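Local coordinates for amidohydrolase family protein (Acinetobacter baumannii, PDB 4I6K) that probably hydrolyses 2-pyrone-4,6-dicarboxylic acid or a related lactone, as a member of the amidohydrolase family with a beta/alpha-barrel fold, at residues D29-Q38 with P49-F58; V102-V112 with D138-L149. All coordinates share one frame; numbering follows the deposited sequence.

Interaction 1. Residues D29-Q38 with P49-F58; sequences DTHAHVFSTQ and PDYEATVQSF
The carbonyl oxygen of Phe-35 takes the N-H of Ala-53 at 2.7 Å (Phe-35 O to Ala-53 N), the donor lying almost in line with the C=O bond. The return bond, Phe-35 N to Ala-53 O at 2.9 Å, completes one antiparallel hydrogen-bonded pair, a single bridge between two residues in loops. Val-34 CA lies 3.1 Å from Ala-53 O, a CA-H...O contact. The Phe-35 ring, with CG set between its own backbone N and carbonyl carbon (chi1 57°), folds back over the partner segment, where Ala-53 CB sits 3.8 Å from the ring centroid, above the middle of one face. Pro-49 CB approaches the same ring obliquely, 3.6 Å from Phe-35 CE1, and the Tyr-51 ring meets it with planes 58° apart; the Tyr-51 hydroxyl is hydrogen-bonded to Glu-255. Farther out, Thr-37 OG1 donates to the syn lone pair of Glu-52 OE1 at 2.9 Å. At the inner end Ala-32 CB presses 3.3 Å from Phe-58 CE1, over the ring face, while Asp-29 OD1 stands at that ring's edge, hydrogen-bonded to Tyr-260 and Ser-247. The contact thus ties strand 28-32 and the loop after it to the start of helix 55-64, capped by Thr-54 OG1. His-31 and His-33 form the HxH pair familiar from amidohydrolase barrels, consistent with an active site here: His-31 NE2 hydrogen-bonds a citrate, probably from the crystallisation liquor, and His-33 NE2 does so weakly, its ND1 being hydrogen-bonded to Val-73 O. Two reciprocal bonds set the pairing of Phe-35 with Ala-53, and the Ala-53 methyl on the Phe-35 face adds an apolar contact to it.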
loop_
_atom_site.group_PDB
_atom_site.type_symbol
_atom_site.label_atom_id
_atom_site.label_comp_id
_atom_site.label_asym_id
_atom_site.label_seq_id
_atom_site.Cartn_x
_atom_site.Cartn_y
_atom_site.Cartn_z
ATOM N N ASP A 29 8.047 -7.943 1.457
ATOM C CA ASP A 29 7.965 -6.489 1.281
ATOM C C ASP A 29 6.710 -6.165 0.480
ATOM O O ASP A 29 6.624 -6.487 -0.713
ATOM C CB ASP A 29 9.208 -5.961 0.557
ATOM C CG ASP A 29 9.132 -4.464 0.276
ATOM O OD1 ASP A 29 10.159 -3.874 -0.136
ATOM O OD2 ASP A 29 8.044 -3.882 0.462
ATOM N N THR A 30 5.734 -5.536 1.128
ATOM C CA THR A 30 4.405 -5.412 0.522
ATOM C C THR A 30 4.131 -4.099 -0.208
ATOM O O THR A 30 2.983 -3.807 -0.540
ATOM C CB THR A 30 3.280 -5.657 1.553
ATOM O OG1 THR A 30 3.205 -4.557 2.470
ATOM C CG2 THR A 30 3.540 -6.945 2.326
ATOM N N HIS A 31 5.167 -3.313 -0.471
ATOM C CA HIS A 31 4.949 -2.037 -1.125
ATOM C C HIS A 31 6.189 -1.488 -1.817
ATOM O O HIS A 31 7.022 -0.821 -1.199
ATOM C CB HIS A 31 4.418 -1.019 -0.119
ATOM C CG HIS A 31 3.587 0.060 -0.738
ATOM N ND1 HIS A 31 2.209 0.003 -0.778
ATOM C CD2 HIS A 31 3.936 1.218 -1.350
ATOM C CE1 HIS A 31 1.746 1.087 -1.381
ATOM N NE2 HIS A 31 2.771 1.838 -1.740
ATOM N N ALA A 32 6.305 -1.771 -3.109
ATOM C CA ALA A 32 7.317 -1.140 -3.938
ATOM C C ALA A 32 6.713 -0.868 -5.306
ATOM O O ALA A 32 5.604 -1.343 -5.616
ATOM C CB ALA A 32 8.549 -2.030 -4.051
ATOM N N HIS A 33 7.434 -0.103 -6.124
ATOM C CA HIS A 33 6.962 0.215 -7.466
ATOM C C HIS A 33 8.089 -0.010 -8.457
ATOM O O HIS A 33 9.233 0.292 -8.160
ATOM C CB HIS A 33 6.515 1.673 -7.556
ATOM C CG HIS A 33 5.553 2.095 -6.487
ATOM N ND1 HIS A 33 4.196 1.874 -6.575
ATOM C CD2 HIS A 33 5.746 2.774 -5.329
ATOM C CE1 HIS A 33 3.594 2.386 -5.514
ATOM N NE2 HIS A 33 4.513 2.932 -4.739
ATOM N N VAL A 34 7.783 -0.575 -9.619
ATOM C CA VAL A 34 8.747 -0.566 -10.712
ATOM C C VAL A 34 8.209 0.348 -11.780
ATOM O O VAL A 34 6.996 0.518 -11.906
ATOM C CB VAL A 34 8.971 -1.949 -11.353
ATOM C CG1 VAL A 34 9.699 -2.871 -10.393
ATOM C CG2 VAL A 34 7.651 -2.547 -11.803
ATOM N N PHE A 35 9.117 0.950 -12.538
ATOM C CA PHE A 35 8.754 1.785 -13.683
ATOM C C PHE A 35 10.028 2.198 -14.427
ATOM O O PHE A 35 11.149 2.047 -13.910
ATOM C CB PHE A 35 7.962 3.026 -13.244
ATOM C CG PHE A 35 8.691 3.870 -12.250
ATOM C CD1 PHE A 35 9.710 4.720 -12.660
ATOM C CD2 PHE A 35 8.391 3.792 -10.894
ATOM C CE1 PHE A 35 10.409 5.496 -11.745
ATOM C CE2 PHE A 35 9.086 4.572 -9.962
ATOM C CZ PHE A 35 10.094 5.421 -10.389
ATOM N N SER A 36 9.835 2.709 -15.640
ATOM C CA SER A 36 10.925 3.092 -16.527
ATOM C C SER A 36 10.561 4.386 -17.219
ATOM O O SER A 36 9.396 4.756 -17.258
ATOM C CB SER A 36 11.131 2.029 -17.593
ATOM O OG SER A 36 11.267 2.650 -18.859
ATOM N N THR A 37 11.545 5.065 -17.799
ATOM C CA THR A 37 11.260 6.334 -18.451
ATOM C C THR A 37 10.614 6.091 -19.801
ATOM O O THR A 37 10.088 7.010 -20.421
ATOM C CB THR A 37 12.503 7.213 -18.590
ATOM O OG1 THR A 37 13.418 6.921 -17.526
ATOM C CG2 THR A 37 12.106 8.676 -18.510
ATOM N N GLN A 38 10.637 4.839 -20.239
ATOM C CA GLN A 38 9.937 4.426 -21.450
ATOM C C GLN A 38 8.423 4.366 -21.231
ATOM O O GLN A 38 7.640 4.551 -22.161
ATOM C CB GLN A 38 10.463 3.070 -21.914
ATOM C CG GLN A 38 11.942 3.094 -22.276
ATOM C CD GLN A 38 12.542 1.707 -22.399
ATOM O OE1 GLN A 38 12.456 0.892 -21.475
ATOM N NE2 GLN A 38 13.165 1.433 -23.543
ATOM N N PRO A 49 9.107 10.763 -12.288
ATOM C CA PRO A 49 10.478 10.414 -11.936
ATOM C C PRO A 49 11.337 10.289 -13.195
ATOM O O PRO A 49 10.826 9.916 -14.251
ATOM C CB PRO A 49 10.330 9.050 -11.253
ATOM C CG PRO A 49 8.854 8.887 -10.982
ATOM C CD PRO A 49 8.159 9.670 -12.012
ATOM N N ASP A 50 12.626 10.586 -13.078
ATOM C CA ASP A 50 13.533 10.613 -14.230
ATOM C C ASP A 50 14.639 9.576 -14.090
ATOM O O ASP A 50 15.823 9.877 -14.252
ATOM C CB ASP A 50 14.155 12.006 -14.358
ATOM C CG ASP A 50 15.062 12.136 -15.570
ATOM O OD1 ASP A 50 14.817 11.443 -16.585
ATOM O OD2 ASP A 50 16.019 12.940 -15.502
ATOM N N TYR A 51 14.259 8.352 -13.761
ATOM C CA TYR A 51 15.245 7.303 -13.585
ATOM C C TYR A 51 14.570 5.964 -13.784
ATOM O O TYR A 51 13.356 5.897 -13.916
ATOM C CB TYR A 51 15.909 7.387 -12.202
ATOM C CG TYR A 51 14.939 7.414 -11.036
ATOM C CD1 TYR A 51 14.541 6.240 -10.410
ATOM C CD2 TYR A 51 14.437 8.617 -10.555
ATOM C CE1 TYR A 51 13.655 6.258 -9.343
ATOM C CE2 TYR A 51 13.546 8.650 -9.495
ATOM C CZ TYR A 51 13.161 7.464 -8.893
ATOM O OH TYR A 51 12.283 7.488 -7.839
ATOM N N GLU A 52 15.372 4.905 -13.820
ATOM C CA GLU A 52 14.876 3.549 -14.013
ATOM C C GLU A 52 14.645 2.881 -12.662
ATOM O O GLU A 52 15.542 2.875 -11.824
ATOM C CB GLU A 52 15.911 2.742 -14.805
ATOM C CG GLU A 52 15.574 2.506 -16.263
ATOM C CD GLU A 52 14.764 3.619 -16.881
ATOM O OE1 GLU A 52 15.258 4.765 -16.935
ATOM O OE2 GLU A 52 13.628 3.336 -17.325
ATOM N N ALA A 53 13.450 2.330 -12.444
ATOM C CA ALA A 53 13.192 1.519 -11.245
ATOM C C ALA A 53 12.800 0.094 -11.649
ATOM O O ALA A 53 11.614 -0.212 -11.766
ATOM C CB ALA A 53 12.101 2.162 -10.370
ATOM N N THR A 54 13.799 -0.765 -11.863
ATOM C CA THR A 54 13.599 -2.067 -12.513
ATOM C C THR A 54 13.274 -3.196 -11.543
ATOM O O THR A 54 13.661 -3.149 -10.363
ATOM C CB THR A 54 14.856 -2.504 -13.293
ATOM O OG1 THR A 54 15.953 -2.646 -12.381
ATOM C CG2 THR A 54 15.218 -1.484 -14.341
ATOM N N VAL A 55 12.592 -4.227 -12.050
ATOM C CA VAL A 55 12.308 -5.403 -11.234
ATOM C C VAL A 55 13.634 -5.940 -10.774
ATOM O O VAL A 55 13.805 -6.359 -9.623
ATOM C CB VAL A 55 11.630 -6.510 -12.022
ATOM C CG1 VAL A 55 10.831 -7.398 -11.070
ATOM C CG2 VAL A 55 10.728 -5.932 -13.073
ATOM N N GLN A 56 14.579 -5.918 -11.703
ATOM C CA GLN A 56 15.930 -6.365 -11.446
ATOM C C GLN A 56 16.467 -5.694 -10.180
ATOM O O GLN A 56 16.836 -6.361 -9.216
ATOM C CB GLN A 56 16.801 -6.037 -12.664
ATOM C CG GLN A 56 18.291 -6.231 -12.466
ATOM C CD GLN A 56 18.678 -7.693 -12.487
ATOM O OE1 GLN A 56 19.787 -8.060 -12.094
ATOM N NE2 GLN A 56 17.758 -8.539 -12.946
ATOM N N SER A 57 16.502 -4.370 -10.185
ATOM C CA SER A 57 16.965 -3.639 -9.019
ATOM C C SER A 57 16.161 -4.031 -7.773
ATOM O O SER A 57 16.723 -4.242 -6.697
ATOM C CB SER A 57 16.884 -2.131 -9.271
ATOM O OG SER A 57 17.485 -1.419 -8.205
ATOM N N PHE A 58 14.844 -4.147 -7.930
ATOM C CA PHE A 58 13.980 -4.457 -6.798
ATOM C C PHE A 58 14.213 -5.862 -6.235
ATOM O O PHE A 58 14.367 -6.029 -5.021
ATOM C CB PHE A 58 12.510 -4.254 -7.161
ATOM C CG PHE A 58 11.565 -4.629 -6.061
ATOM C CD1 PHE A 58 11.692 -4.068 -4.808
ATOM C CD2 PHE A 58 10.555 -5.551 -6.279
ATOM C CE1 PHE A 58 10.823 -4.422 -3.789
ATOM C CE2 PHE A 58 9.683 -5.909 -5.268
ATOM C CZ PHE A 58 9.813 -5.345 -4.025
#

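Interaction 2. Residues V102-V112 with D138-L149; sequences VQHTTTFNELV and DWQKFLRNVESL
Two neighbouring helices on the outside of the beta/alpha barrel, 108-115 and 137-148, come together here with the loop that leads into the first of them. That loop supplies His-104, whose ring lies face-to-face on the five-membered ring of Trp-139, centroids 4.0 Å apart. His-104 CB sits over the six-membered ring of the same indole, 3.6 Å from its centroid, so imidazole and methylene lie over one face of both rings. The imidazole CG occupies the position between backbone N and carbonyl carbon (chi1 69°), which lays the ring over the indole, the two side chains crossing at about a right angle, with NE2 donating to Asp-138 OD2 at 3.1 Å. This bond is bent, 135° at the hydrogen, and arrives from above the carboxylate plane. Phe-142 fills the next turn: His-104 CA lies over one ring face, Val-102 CG2 approaches CZ of Phe-142 obliquely at 3.6 Å, and Leu-111 CD2 comes to its edge. Between the helices Leu-111 CB meets Leu-149 CD1 at 3.7 Å, and Phe-108 spans Asn-145 and Leu-149, its CE1 3.9 Å from Leu-149 CG. The short helical segments run in the same general direction, 35° apart with axes 10.6 Å from each other. His-104, on Trp-139 and Phe-142, contributes the largest share, and leucine and phenylalanine contacts continue it between the helices; the nearby carboxylate of Asp-138 would probably favour a protonated His-104, strengthening the bent bond.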
loop_
_atom_site.group_PDB
_atom_site.type_symbol
_atom_site.label_atom_id
_atom_site.label_comp_id
_atom_site.label_asym_id
_atom_site.label_seq_id
_atom_site.Cartn_x
_atom_site.Cartn_y
_atom_site.Cartn_z
ATOM N N VAL A 102 -7.410 0.679 -11.951
ATOM C CA VAL A 102 -8.331 0.480 -13.063
ATOM C C VAL A 102 -9.489 1.440 -12.949
ATOM O O VAL A 102 -9.804 1.893 -11.863
ATOM C CB VAL A 102 -8.921 -0.938 -13.042
ATOM C CG1 VAL A 102 -7.826 -1.981 -13.189
ATOM C CG2 VAL A 102 -9.681 -1.148 -11.752
ATOM N N GLN A 103 -10.110 1.764 -14.079
ATOM C CA GLN A 103 -11.375 2.504 -14.103
ATOM C C GLN A 103 -12.419 1.708 -13.334
ATOM O O GLN A 103 -12.487 0.493 -13.492
ATOM C CB GLN A 103 -11.854 2.649 -15.548
ATOM C CG GLN A 103 -10.900 3.395 -16.457
ATOM C CD GLN A 103 -10.823 4.866 -16.107
ATOM O OE1 GLN A 103 -11.237 5.276 -15.023
ATOM N NE2 GLN A 103 -10.298 5.670 -17.025
ATOM N N HIS A 104 -13.252 2.364 -12.526
ATOM C CA HIS A 104 -14.285 1.620 -11.816
ATOM C C HIS A 104 -15.324 1.040 -12.781
ATOM O O HIS A 104 -16.194 0.267 -12.375
ATOM C CB HIS A 104 -14.948 2.445 -10.715
ATOM C CG HIS A 104 -15.791 3.575 -11.217
ATOM N ND1 HIS A 104 -15.313 4.863 -11.342
ATOM C CD2 HIS A 104 -17.087 3.618 -11.604
ATOM C CE1 HIS A 104 -16.275 5.645 -11.799
ATOM N NE2 HIS A 104 -17.361 4.913 -11.968
ATOM N N THR A 105 -15.209 1.382 -14.063
ATOM C CA THR A 105 -16.127 0.844 -15.074
ATOM C C THR A 105 -15.536 -0.343 -15.839
ATOM O O THR A 105 -16.175 -0.901 -16.735
ATOM C CB THR A 105 -16.553 1.909 -16.082
ATOM O OG1 THR A 105 -15.384 2.490 -16.683
ATOM C CG2 THR A 105 -17.379 2.985 -15.388
ATOM N N THR A 106 -14.315 -0.730 -15.489
ATOM C CA THR A 106 -13.738 -1.925 -16.065
ATOM C C THR A 106 -14.746 -3.054 -15.897
ATOM O O THR A 106 -15.458 -3.117 -14.901
ATOM C CB THR A 106 -12.416 -2.303 -15.372
ATOM O OG1 THR A 106 -11.593 -1.141 -15.265
ATOM C CG2 THR A 106 -11.673 -3.349 -16.181
ATOM N N THR A 107 -14.799 -3.955 -16.865
ATOM C CA THR A 107 -15.750 -5.050 -16.803
ATOM C C THR A 107 -15.219 -6.183 -15.952
ATOM O O THR A 107 -14.007 -6.375 -15.839
ATOM C CB THR A 107 -16.057 -5.586 -18.196
ATOM O OG1 THR A 107 -14.831 -5.962 -18.834
ATOM C CG2 THR A 107 -16.748 -4.507 -19.021
ATOM N N PHE A 108 -16.136 -6.934 -15.352
ATOM C CA PHE A 108 -15.760 -8.085 -14.548
ATOM C C PHE A 108 -14.746 -8.942 -15.301
ATOM O O PHE A 108 -13.709 -9.337 -14.744
ATOM C CB PHE A 108 -16.980 -8.927 -14.191
ATOM C CG PHE A 108 -16.655 -10.130 -13.341
ATOM C CD1 PHE A 108 -16.367 -9.984 -11.986
ATOM C CD2 PHE A 108 -16.636 -11.404 -13.891
ATOM C CE1 PHE A 108 -16.060 -11.088 -11.196
ATOM C CE2 PHE A 108 -16.335 -12.516 -13.111
ATOM C CZ PHE A 108 -16.048 -12.357 -11.759
ATOM N N ASN A 109 -15.034 -9.230 -16.568
ATOM C CA ASN A 109 -14.145 -10.102 -17.305
ATOM C C ASN A 109 -12.711 -9.601 -17.318
ATOM O O ASN A 109 -11.781 -10.378 -17.104
ATOM C CB ASN A 109 -14.593 -10.332 -18.739
ATOM C CG ASN A 109 -13.545 -11.090 -19.530
ATOM O OD1 ASN A 109 -12.872 -10.522 -20.390
ATOM N ND2 ASN A 109 -13.349 -12.364 -19.190
ATOM N N GLU A 110 -12.538 -8.309 -17.593
ATOM C CA GLU A 110 -11.215 -7.692 -17.627
ATOM C C GLU A 110 -10.508 -7.921 -16.289
ATOM O O GLU A 110 -9.383 -8.426 -16.243
ATOM C CB GLU A 110 -11.357 -6.202 -17.920
ATOM C CG GLU A 110 -10.136 -5.560 -18.569
ATOM C CD GLU A 110 -9.817 -6.138 -19.946
ATOM O OE1 GLU A 110 -9.293 -7.272 -20.006
ATOM O OE2 GLU A 110 -10.072 -5.451 -20.964
ATOM N N LEU A 111 -11.195 -7.575 -15.202
ATOM C CA LEU A 111 -10.704 -7.838 -13.845
ATOM C C LEU A 111 -10.308 -9.289 -13.640
ATOM O O LEU A 111 -9.260 -9.586 -13.063
ATOM C CB LEU A 111 -11.776 -7.484 -12.819
ATOM C CG LEU A 111 -12.445 -6.120 -12.943
ATOM C CD1 LEU A 111 -13.518 -6.001 -11.883
ATOM C CD2 LEU A 111 -11.423 -5.017 -12.797
ATOM N N VAL A 112 -11.160 -10.205 -14.088
ATOM C CA VAL A 112 -10.819 -11.622 -14.017
ATOM C C VAL A 112 -9.476 -11.860 -14.705
ATOM O O VAL A 112 -8.668 -12.671 -14.250
ATOM C CB VAL A 112 -11.891 -12.500 -14.686
ATOM C CG1 VAL A 112 -11.441 -13.952 -14.720
ATOM C CG2 VAL A 112 -13.223 -12.345 -13.963
ATOM N N ASP A 138 -22.737 2.521 -9.994
ATOM C CA ASP A 138 -21.559 2.081 -10.745
ATOM C C ASP A 138 -20.394 1.697 -9.828
ATOM O O ASP A 138 -19.677 0.741 -10.097
ATOM C CB ASP A 138 -21.123 3.186 -11.699
ATOM C CG ASP A 138 -21.165 4.555 -11.044
ATOM O OD1 ASP A 138 -21.999 4.739 -10.133
ATOM O OD2 ASP A 138 -20.374 5.444 -11.429
ATOM N N TRP A 139 -20.200 2.456 -8.754
ATOM C CA TRP A 139 -19.160 2.141 -7.779
ATOM C C TRP A 139 -19.472 0.867 -7.027
ATOM O O TRP A 139 -18.592 0.033 -6.829
ATOM C CB TRP A 139 -18.939 3.291 -6.797
ATOM C CG TRP A 139 -17.861 4.190 -7.287
ATOM C CD1 TRP A 139 -18.011 5.417 -7.864
ATOM C CD2 TRP A 139 -16.460 3.912 -7.291
ATOM N NE1 TRP A 139 -16.786 5.931 -8.210
ATOM C CE2 TRP A 139 -15.815 5.025 -7.876
ATOM C CE3 TRP A 139 -15.685 2.832 -6.856
ATOM C CZ2 TRP A 139 -14.433 5.091 -8.032
ATOM C CZ3 TRP A 139 -14.313 2.895 -7.009
ATOM C CH2 TRP A 139 -13.698 4.023 -7.589
ATOM N N GLN A 140 -20.732 0.730 -6.614
ATOM C CA GLN A 140 -21.195 -0.457 -5.912
ATOM C C GLN A 140 -20.991 -1.699 -6.774
ATOM O O GLN A 140 -20.624 -2.768 -6.274
ATOM C CB GLN A 140 -22.673 -0.324 -5.532
ATOM C CG GLN A 140 -22.993 0.857 -4.627
ATOM C CD GLN A 140 -24.391 0.776 -4.025
ATOM O OE1 GLN A 140 -25.375 0.504 -4.720
ATOM N NE2 GLN A 140 -24.482 1.009 -2.723
ATOM N N LYS A 141 -21.229 -1.560 -8.075
ATOM C CA LYS A 141 -21.088 -2.713 -8.956
ATOM C C LYS A 141 -19.636 -3.165 -9.086
ATOM O O LYS A 141 -19.322 -4.351 -8.953
ATOM C CB LYS A 141 -21.684 -2.447 -10.334
ATOM C CG LYS A 141 -21.949 -3.747 -11.067
ATOM C CD LYS A 141 -22.367 -4.800 -10.034
ATOM C CE LYS A 141 -21.692 -6.141 -10.272
ATOM N NZ LYS A 141 -21.370 -6.828 -8.985
ATOM N N PHE A 142 -18.760 -2.213 -9.379
ATOM C CA PHE A 142 -17.327 -2.467 -9.378
ATOM C C PHE A 142 -16.954 -3.190 -8.096
ATOM O O PHE A 142 -16.337 -4.252 -8.119
ATOM C CB PHE A 142 -16.573 -1.141 -9.442
ATOM C CG PHE A 142 -15.085 -1.294 -9.411
ATOM C CD1 PHE A 142 -14.346 -0.763 -8.380
ATOM C CD2 PHE A 142 -14.433 -1.980 -10.413
ATOM C CE1 PHE A 142 -12.984 -0.901 -8.358
ATOM C CE2 PHE A 142 -13.080 -2.123 -10.389
ATOM C CZ PHE A 142 -12.352 -1.586 -9.365
ATOM N N LEU A 143 -17.355 -2.603 -6.971
ATOM C CA LEU A 143 -16.948 -3.094 -5.663
ATOM C C LEU A 143 -17.472 -4.475 -5.359
ATOM O O LEU A 143 -16.763 -5.277 -4.780
ATOM C CB LEU A 143 -17.369 -2.125 -4.571
ATOM C CG LEU A 143 -16.558 -0.838 -4.588
ATOM C CD1 LEU A 143 -17.182 0.171 -3.661
ATOM C CD2 LEU A 143 -15.092 -1.110 -4.214
ATOM N N ARG A 144 -18.717 -4.757 -5.737
ATOM C CA ARG A 144 -19.240 -6.112 -5.575
ATOM C C ARG A 144 -18.407 -7.102 -6.383
ATOM O O ARG A 144 -18.184 -8.240 -5.971
ATOM C CB ARG A 144 -20.709 -6.171 -5.978
ATOM C CG ARG A 144 -21.627 -5.518 -4.962
ATOM C CD ARG A 144 -21.401 -6.114 -3.592
ATOM N NE ARG A 144 -21.948 -5.287 -2.514
ATOM C CZ ARG A 144 -21.909 -5.628 -1.228
ATOM N NH1 ARG A 144 -22.421 -4.820 -0.294
ATOM N NH2 ARG A 144 -21.356 -6.787 -0.876
ATOM N N ASN A 145 -17.922 -6.651 -7.536
ATOM C CA ASN A 145 -17.048 -7.487 -8.351
ATOM C C ASN A 145 -15.713 -7.811 -7.680
ATOM O O ASN A 145 -15.304 -8.973 -7.640
ATOM C CB ASN A 145 -16.811 -6.838 -9.705
ATOM C CG ASN A 145 -17.986 -7.003 -10.631
ATOM O OD1 ASN A 145 -18.647 -8.045 -10.638
ATOM N ND2 ASN A 145 -18.253 -5.980 -11.427
ATOM N N VAL A 146 -15.044 -6.776 -7.165
ATOM C CA VAL A 146 -13.820 -6.942 -6.385
ATOM C C VAL A 146 -14.048 -7.905 -5.210
ATOM O O VAL A 146 -13.234 -8.785 -4.936
ATOM C CB VAL A 146 -13.284 -5.571 -5.831
ATOM C CG1 VAL A 146 -11.975 -5.760 -5.033
ATOM C CG2 VAL A 146 -13.049 -4.587 -6.947
ATOM N N GLU A 147 -15.142 -7.700 -4.488
ATOM C CA GLU A 147 -15.501 -8.603 -3.396
ATOM C C GLU A 147 -15.559 -10.068 -3.876
ATOM O O GLU A 147 -14.978 -10.961 -3.258
ATOM C CB GLU A 147 -16.845 -8.180 -2.843
ATOM C CG GLU A 147 -17.299 -8.896 -1.601
ATOM C CD GLU A 147 -18.656 -8.390 -1.164
ATOM O OE1 GLU A 147 -19.490 -8.091 -2.044
ATOM O OE2 GLU A 147 -18.890 -8.273 0.051
ATOM N N SER A 148 -16.251 -10.294 -4.990
ATOM C CA SER A 148 -16.382 -11.621 -5.582
ATOM C C SER A 148 -15.046 -12.241 -5.913
ATOM O O SER A 148 -14.898 -13.458 -5.867
ATOM C CB SER A 148 -17.202 -11.531 -6.862
ATOM O OG SER A 148 -18.285 -10.643 -6.657
ATOM N N LEU A 149 -14.077 -11.402 -6.255
ATOM C CA LEU A 149 -12.776 -11.887 -6.695
ATOM C C LEU A 149 -11.804 -12.124 -5.541
ATOM O O LEU A 149 -10.672 -12.565 -5.761
ATOM C CB LEU A 149 -12.162 -10.920 -7.699
ATOM C CG LEU A 149 -12.856 -10.888 -9.061
ATOM C CD1 LEU A 149 -12.343 -9.712 -9.895
ATOM C CD2 LEU A 149 -12.649 -12.213 -9.793
#

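How the interactions relate
Interaction 1 closes before interaction 2 opens along the chain, and their centres lie about 27 Å apart; with nearest atoms about 13 Å from each other, they do not meet. Both belong to one parallel beta/alpha barrel, the single amidohydrolase domain of the chain. Interaction 1 sits at strand 28-32, the first in the sheet, and reaches helix 55-64 of its beta-alpha-beta unit. Interaction 2 joins helices 108-115 and 137-148, which flank strand 119-125 in sequence. One contact thus ties a strand to its following helix near the probable active-site end of the barrel, whereas the other packs neighbouring helices of the outer layer.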